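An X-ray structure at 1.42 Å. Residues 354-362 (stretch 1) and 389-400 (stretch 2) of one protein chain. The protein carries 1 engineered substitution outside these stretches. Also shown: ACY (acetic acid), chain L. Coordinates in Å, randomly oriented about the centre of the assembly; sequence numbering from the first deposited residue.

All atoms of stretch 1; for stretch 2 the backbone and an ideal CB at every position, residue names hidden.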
# COMPACT_ATOMS: atom_id res chain seq x y z
N ASP A 354 6.25 -0.21 -3.73
CA ASP A 354 6.53 1.20 -4.01
C ASP A 354 5.28 1.95 -3.55
O ASP A 354 4.44 1.38 -2.85
CB ASP A 354 6.89 1.38 -5.49
CG ASP A 354 7.83 2.56 -5.72
OD1 ASP A 354 7.45 3.72 -5.44
OD2 ASP A 354 8.96 2.32 -6.21
N ASP A 355 5.16 3.23 -3.93
CA ASP A 355 4.05 4.07 -3.48
C ASP A 355 2.74 3.29 -3.56
O ASP A 355 2.37 2.79 -4.62
CB ASP A 355 3.93 5.31 -4.37
CG ASP A 355 5.08 6.28 -4.23
OD1 ASP A 355 5.67 6.42 -3.14
OD2 ASP A 355 5.37 6.96 -5.25
N SER A 356 2.01 3.18 -2.44
CA SER A 356 0.82 2.33 -2.47
C SER A 356 -0.26 2.93 -3.37
O SER A 356 -0.80 2.25 -4.25
CB SER A 356 0.26 2.11 -1.07
OG SER A 356 1.20 1.44 -0.24
N PHE A 357 -0.58 4.21 -3.16
CA PHE A 357 -1.52 4.95 -3.99
C PHE A 357 -0.81 6.21 -4.44
O PHE A 357 -0.33 6.97 -3.59
CB PHE A 357 -2.78 5.31 -3.20
CG PHE A 357 -3.56 4.12 -2.73
CD1 PHE A 357 -4.42 3.45 -3.59
CD2 PHE A 357 -3.44 3.67 -1.43
CE1 PHE A 357 -5.15 2.34 -3.16
CE2 PHE A 357 -4.16 2.57 -0.99
CZ PHE A 357 -5.01 1.90 -1.86
N ALA A 358 -0.73 6.43 -5.74
CA ALA A 358 0.07 7.52 -6.28
C ALA A 358 -0.66 8.22 -7.41
O ALA A 358 -1.50 7.63 -8.10
CB ALA A 358 1.44 7.03 -6.77
N LEU A 359 -0.31 9.49 -7.60
CA LEU A 359 -0.80 10.31 -8.69
C LEU A 359 0.40 11.05 -9.25
O LEU A 359 1.06 11.80 -8.52
CB LEU A 359 -1.86 11.30 -8.19
CG LEU A 359 -2.61 12.11 -9.24
CD1 LEU A 359 -3.41 11.22 -10.21
CD2 LEU A 359 -3.56 13.07 -8.54
N PHE A 360 0.74 10.80 -10.51
CA PHE A 360 1.88 11.46 -11.14
C PHE A 360 1.38 12.32 -12.28
O PHE A 360 0.98 11.80 -13.33
CB PHE A 360 2.95 10.48 -11.62
CG PHE A 360 4.25 11.16 -12.01
CD1 PHE A 360 4.39 11.80 -13.23
CD2 PHE A 360 5.31 11.21 -11.12
CE1 PHE A 360 5.57 12.44 -13.57
CE2 PHE A 360 6.49 11.85 -11.44
CZ PHE A 360 6.62 12.46 -12.67
N SER A 361 1.44 13.63 -12.10
CA SER A 361 0.93 14.56 -13.10
C SER A 361 2.03 14.91 -14.09
O SER A 361 3.15 15.27 -13.70
CB SER A 361 0.42 15.82 -12.41
OG SER A 361 -0.22 16.69 -13.31
N ALA A 362 1.71 14.81 -15.37
CA ALA A 362 2.65 15.15 -16.43
C ALA A 362 1.83 15.48 -17.67
O ALA A 362 0.66 15.10 -17.78
CB ALA A 362 3.62 14.01 -16.72
N UNK A 389 1.16 7.19 0.40
CA UNK A 389 0.42 8.03 -0.54
C UNK A 389 1.41 9.01 -1.14
O UNK A 389 2.23 9.58 -0.43
CB UNK A 389 -0.74 8.76 0.14
N UNK A 390 1.34 9.20 -2.46
CA UNK A 390 2.29 10.09 -3.12
C UNK A 390 1.60 10.88 -4.21
O UNK A 390 0.90 10.30 -5.06
CB UNK A 390 3.46 9.30 -3.70
N UNK A 391 1.81 12.19 -4.20
CA UNK A 391 1.25 13.07 -5.23
C UNK A 391 2.39 13.89 -5.82
O UNK A 391 3.10 14.60 -5.10
CB UNK A 391 0.16 13.98 -4.66
N UNK A 392 2.58 13.76 -7.13
CA UNK A 392 3.65 14.42 -7.86
C UNK A 392 2.99 15.41 -8.81
O UNK A 392 2.55 15.04 -9.90
CB UNK A 392 4.53 13.42 -8.61
N UNK A 393 2.92 16.68 -8.39
CA UNK A 393 2.26 17.71 -9.18
C UNK A 393 0.76 17.48 -9.29
O UNK A 393 0.16 16.68 -8.57
CB UNK A 393 2.88 17.77 -10.58
N UNK A 394 0.16 18.21 -10.22
CA UNK A 394 -1.27 18.10 -10.48
C UNK A 394 -2.00 19.33 -9.98
O UNK A 394 -1.42 20.24 -9.38
CB UNK A 394 -1.84 16.84 -9.82
N UNK A 395 -3.31 19.35 -10.24
CA UNK A 395 -4.14 20.47 -9.84
C UNK A 395 -5.53 19.94 -9.51
O UNK A 395 -6.05 19.07 -10.21
CB UNK A 395 -4.20 21.54 -10.93
N UNK A 396 -6.11 20.46 -8.43
CA UNK A 396 -7.48 20.11 -8.03
C UNK A 396 -7.66 18.61 -7.81
O UNK A 396 -8.55 17.98 -8.38
CB UNK A 396 -8.47 20.59 -9.09
N UNK A 397 -6.81 18.04 -6.97
CA UNK A 397 -6.90 16.63 -6.61
C UNK A 397 -7.07 16.51 -5.10
O UNK A 397 -6.45 17.26 -4.34
CB UNK A 397 -5.66 15.86 -7.08
N UNK A 398 -7.92 15.57 -4.68
CA UNK A 398 -8.30 15.42 -3.29
C UNK A 398 -7.86 14.05 -2.77
O UNK A 398 -8.07 13.04 -3.44
CB UNK A 398 -9.81 15.60 -3.12
N UNK A 399 -7.23 14.04 -1.59
CA UNK A 399 -6.86 12.83 -0.87
C UNK A 399 -7.50 12.97 0.50
O UNK A 399 -7.08 13.81 1.30
CB UNK A 399 -5.34 12.64 -0.78
N UNK A 400 -8.53 12.16 0.77
CA UNK A 400 -9.40 12.41 1.91
C UNK A 400 -9.69 11.12 2.67
O UNK A 400 -9.99 10.09 2.06
CB UNK A 400 -10.71 13.06 1.45
C ACY L . -4.98 24.74 -13.27
O ACY L . -5.83 24.04 -12.62
OXT ACY L . -3.87 25.07 -12.87
CH3 ACY L . -5.48 25.15 -14.67

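Strand 357-360 and positions 389-392 run side by side as parallel strands, their axes 4.8 Å apart at closest approach. In each extended strand the CA-to-CB bonds alternate, and the register puts paired residues on the same face: Phe 357 and Leu 359 mark one, Ala 358 and Phe 360 the other.

Position 389 lies beside Phe 357 and shares its face. The adjacent ring invites an apolar side chain, branched or aromatic. The residue is Phe 389. It meets its neighbour rim to rim, Phe 357 CD2 to Phe 389 CE1 at 3.6 Å, with planes 14° apart and neither ring over the other.

At position 390 the backbone makes two hydrogen bonds to the neighbouring strand: N donates to Phe 357 O (3.0 Å), and O accepts from Leu 359 N (2.9 Å). The ideal CB points to the face of Ala 358, 4.3 Å from Ala 358 CB and already 3.4 Å from Asp 355 OD2. So close to a carboxylate, a small side chain fits most easily. Ala 390 fills the place with its methyl group alone.

Position 391 returns to the face of Leu 359. Its CB is 4.5 Å from Leu 359 O, leaving latitude for many apolar residues, beta-branched ones being natural in a strand. Val 391 makes a light contact, CG2 to Leu 359 CB at 4.4 Å.

Position 392 is fixed by N to Leu 359 O and by O from Ser 361 N, both 2.8 Å. Its ideal CB sits tightly against Phe 360 CD2, 3.4 Å away, on the side where the Asp 355 carboxylate lies. A long side chain could run back to that carboxylate, and one ending in a donor would be rewarded: tyrosine, lysine or arginine are all conceivable. Tyr 392, chi1 in m, donates from OH to Asp 355 OD2 at 2.6 Å. A water bridges the same two side chains, donating to Asp 355 OD1 (2.8 Å) and Tyr 392 OH (2.9 Å). The Phe 360 and Tyr 392 rings pack obliquely.

At 393 phi is 67°, which favours glycine, and the ideal CB would lie 3.6 Å from Ser 361 CB. At 394, phi 108° and psi 177° would jam a CB against the preceding carbonyl, so glycine is called for. The residues are Gly 393 and Gly 394, and Gly 394 N approaches Ser 361 CB to 3.3 Å.

Position 395 is unconstrained by stretch 1; Ser 395 donates from OG to acetic acid O at 2.7 Å. Position 396, also distant, has left-handed backbone angles (58°/54°), favouring glycine, asparagine or aspartate; it is Asp 396.

Position 397 points toward stretch 1, its ideal CB 3.8 Å from Leu 359 CD2, which would suit an apolar or medium-sized polar side chain. Asn 397 packs CG 3.4 Å from Leu 359 CD2, its amide satisfied elsewhere in the structure.

Position 398 points away, so stretch 1 sets no preference; it is Leu 398. Position 399 points toward stretch 1 across a gap that a large apolar side chain could span; Phe 399 CZ reaches Leu 359 CD2 at 4.0 Å. Position 400, too distant to be constrained, is Gln 400.

Stretch 2 (389-400) FAVYGGSDNLFQ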
# COMPACT_ATOMS: atom_id res chain seq x y z
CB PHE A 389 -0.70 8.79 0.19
CG PHE A 389 -1.63 7.90 0.95
CD1 PHE A 389 -2.68 7.26 0.29
CD2 PHE A 389 -1.46 7.68 2.31
CE1 PHE A 389 -3.52 6.41 0.98
CE2 PHE A 389 -2.31 6.83 3.01
CZ PHE A 389 -3.35 6.20 2.34
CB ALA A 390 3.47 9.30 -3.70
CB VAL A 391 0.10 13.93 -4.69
CG1 VAL A 391 0.52 14.79 -3.51
CG2 VAL A 391 -0.50 14.79 -5.81
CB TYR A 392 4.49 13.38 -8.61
CG TYR A 392 5.06 12.28 -7.73
CD1 TYR A 392 6.26 12.47 -7.04
CD2 TYR A 392 4.41 11.06 -7.59
CE1 TYR A 392 6.79 11.45 -6.25
CE2 TYR A 392 4.94 10.05 -6.81
CZ TYR A 392 6.12 10.25 -6.13
OH TYR A 392 6.63 9.24 -5.34
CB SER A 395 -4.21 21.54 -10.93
OG SER A 395 -4.89 22.71 -10.48
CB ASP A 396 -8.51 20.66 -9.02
CG ASP A 396 -9.94 20.50 -8.55
OD1 ASP A 396 -10.20 20.62 -7.33
OD2 ASP A 396 -10.82 20.25 -9.39
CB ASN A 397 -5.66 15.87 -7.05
CG ASN A 397 -5.53 15.81 -8.55
OD1 ASN A 397 -6.39 15.26 -9.23
ND2 ASN A 397 -4.45 16.38 -9.08
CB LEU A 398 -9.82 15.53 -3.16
CG LEU A 398 -10.41 15.27 -1.77
CD1 LEU A 398 -9.97 16.33 -0.75
CD2 LEU A 398 -11.93 15.24 -1.89
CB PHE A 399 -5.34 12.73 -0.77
CG PHE A 399 -4.64 12.70 -2.11
CD1 PHE A 399 -4.44 13.86 -2.83
CD2 PHE A 399 -4.20 11.50 -2.64
CE1 PHE A 399 -3.82 13.83 -4.07
CE2 PHE A 399 -3.56 11.46 -3.88
CZ PHE A 399 -3.37 12.63 -4.60
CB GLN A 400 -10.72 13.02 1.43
CG GLN A 400 -11.68 13.42 2.53
CD GLN A 400 -12.88 14.13 1.95
OE1 GLN A 400 -13.67 13.55 1.20
NE2 GLN A 400 -13.01 15.42 2.26
O HOH W 1 7.09 8.79 -2.49
O HOH W 2 4.49 16.66 -11.68
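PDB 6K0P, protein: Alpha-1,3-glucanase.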